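Local coordinates for [Ribosomal protein bS18]-alanine N-acetyltransferase (Escherichia coli O157:H7, PDB 5ISV) that probably acetylates the N-terminal alanine of ribosomal protein bS18, using acetyl-CoA as the acetyl donor, at residues F43-T46 / M51-F54. Numbering follows the deposited sequence.
Sequences FQLT and MAAF
Two backbone N-H groups grip Leu45 O. Ala52 N lies 2.8 Å from Leu45 O, with a nearly straight N-H...O angle of 168°. Ala53 N makes the longer bond, 3.2 Å to the same Leu45 O. Both donors sit in the carbonyl plane, and Ala53 N approaches on a lone pair. In return, Leu45 N donates to Ala53 O at 2.9 Å, from above the carbonyl plane. Two residues, Ala52 and Ala53, thus stand opposite the single Leu45, a classic beta bulge. It falls in the hairpin of strands 43-47 and 50-60, part of the mixed sheet of the GNAT fold. The extra residue moves the pairing on by one: Leu45 pairs with Ala53, but Thr46 pairs with Met51. On the Leu45 and Ala53 face, Leu45 CB meets Ala53 CB at 4.3 Å, while Leu45 CD2 reaches Ala52 CB. Helix 80-94 packs on this side through Leu80, which touches both Leu45 and Ala52. Ala53 and Val71, a predicted acetyl-CoA-binding residue, have side chains about 4 Å apart. On the face of Gln44, Thr46, Met51 and Phe54, the Gln44 and Met51 side chains lie roughly perpendicular. Met51 is extended to SD and then bends (chi3 -65°), which brings CE within 3.3 Å of Gln44 OE1. Gln44 NE2 donates a hydrogen bond to Ser6 O, which ties this side chain to strand 2-6. Nearer the turn, Thr46 CG2 rests against Met51 CA at 4.0 Å. Toward the other end of the pairing, Phe54 CA makes a CA-H...O contact of 3.3 Å with Phe43 O.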
loop_
_atom_site.group_PDB
_atom_site.type_symbol
_atom_site.label_atom_id
_atom_site.label_comp_id
_atom_site.label_asym_id
_atom_site.label_seq_id
_atom_site.Cartn_x
_atom_site.Cartn_y
_atom_site.Cartn_z
ATOM N N PHE A 43 4.810 -5.076 5.037
ATOM C CA PHE A 43 4.582 -6.533 4.728
ATOM C C PHE A 43 5.235 -6.891 3.411
ATOM O O PHE A 43 5.379 -6.078 2.500
ATOM C CB PHE A 43 3.069 -6.835 4.649
ATOM C CG PHE A 43 2.366 -6.756 5.973
ATOM C CD1 PHE A 43 2.636 -7.686 6.989
ATOM C CD2 PHE A 43 1.443 -5.723 6.225
ATOM C CE1 PHE A 43 2.009 -7.629 8.204
ATOM C CE2 PHE A 43 0.827 -5.648 7.452
ATOM C CZ PHE A 43 1.105 -6.576 8.441
ATOM N N GLN A 44 5.557 -8.204 3.298
ATOM C CA GLN A 44 6.080 -8.780 2.058
ATOM C C GLN A 44 5.306 -10.065 1.778
ATOM O O GLN A 44 4.752 -10.662 2.708
ATOM C CB GLN A 44 7.561 -9.106 2.217
ATOM C CG GLN A 44 7.857 -10.106 3.350
ATOM C CD GLN A 44 9.279 -10.610 3.365
ATOM O OE1 GLN A 44 9.816 -10.975 2.332
ATOM N NE2 GLN A 44 9.902 -10.615 4.532
ATOM N N LEU A 45 5.181 -10.357 0.493
ATOM C CA LEU A 45 4.595 -11.655 0.068
ATOM C C LEU A 45 5.685 -12.378 -0.692
ATOM O O LEU A 45 6.307 -11.849 -1.607
ATOM C CB LEU A 45 3.380 -11.403 -0.818
ATOM C CG LEU A 45 2.600 -12.656 -1.228
ATOM C CD1 LEU A 45 1.140 -12.365 -1.468
ATOM C CD2 LEU A 45 3.199 -13.347 -2.458
ATOM N N THR A 46 5.941 -13.626 -0.294
ATOM C CA THR A 46 6.973 -14.440 -0.924
ATOM C C THR A 46 6.238 -15.599 -1.631
ATOM O O THR A 46 5.272 -16.147 -1.103
ATOM C CB THR A 46 7.949 -14.971 0.115
ATOM O OG1 THR A 46 7.240 -15.757 1.063
ATOM C CG2 THR A 46 8.731 -13.939 0.817
ATOM N N MET A 51 10.861 -13.185 -2.723
ATOM C CA MET A 51 9.933 -12.083 -2.520
ATOM C C MET A 51 9.275 -11.717 -3.841
ATOM O O MET A 51 9.964 -11.560 -4.844
ATOM C CB MET A 51 10.671 -10.897 -1.958
ATOM C CG MET A 51 9.689 -9.801 -1.491
ATOM S SD MET A 51 10.425 -8.223 -0.989
ATOM C CE MET A 51 11.352 -8.742 0.449
ATOM N N ALA A 52 7.941 -11.616 -3.821
ATOM C CA ALA A 52 7.175 -11.307 -5.007
ATOM C C ALA A 52 6.457 -9.939 -4.970
ATOM O O ALA A 52 6.161 -9.362 -6.014
ATOM C CB ALA A 52 6.182 -12.426 -5.259
ATOM N N ALA A 53 6.176 -9.449 -3.769
ATOM C CA ALA A 53 5.492 -8.146 -3.610
ATOM C C ALA A 53 5.792 -7.598 -2.218
ATOM O O ALA A 53 6.149 -8.321 -1.303
ATOM C CB ALA A 53 3.998 -8.329 -3.827
ATOM N N PHE A 54 5.623 -6.272 -2.075
ATOM C CA PHE A 54 5.739 -5.657 -0.749
ATOM C C PHE A 54 4.761 -4.467 -0.662
ATOM O O PHE A 54 4.327 -3.973 -1.683
ATOM C CB PHE A 54 7.172 -5.119 -0.495
ATOM C CG PHE A 54 7.576 -4.010 -1.413
ATOM C CD1 PHE A 54 7.205 -2.678 -1.127
ATOM C CD2 PHE A 54 8.276 -4.234 -2.572
ATOM C CE1 PHE A 54 7.522 -1.697 -2.001
ATOM C CE2 PHE A 54 8.613 -3.233 -3.435
ATOM C CZ PHE A 54 8.231 -1.938 -3.146
#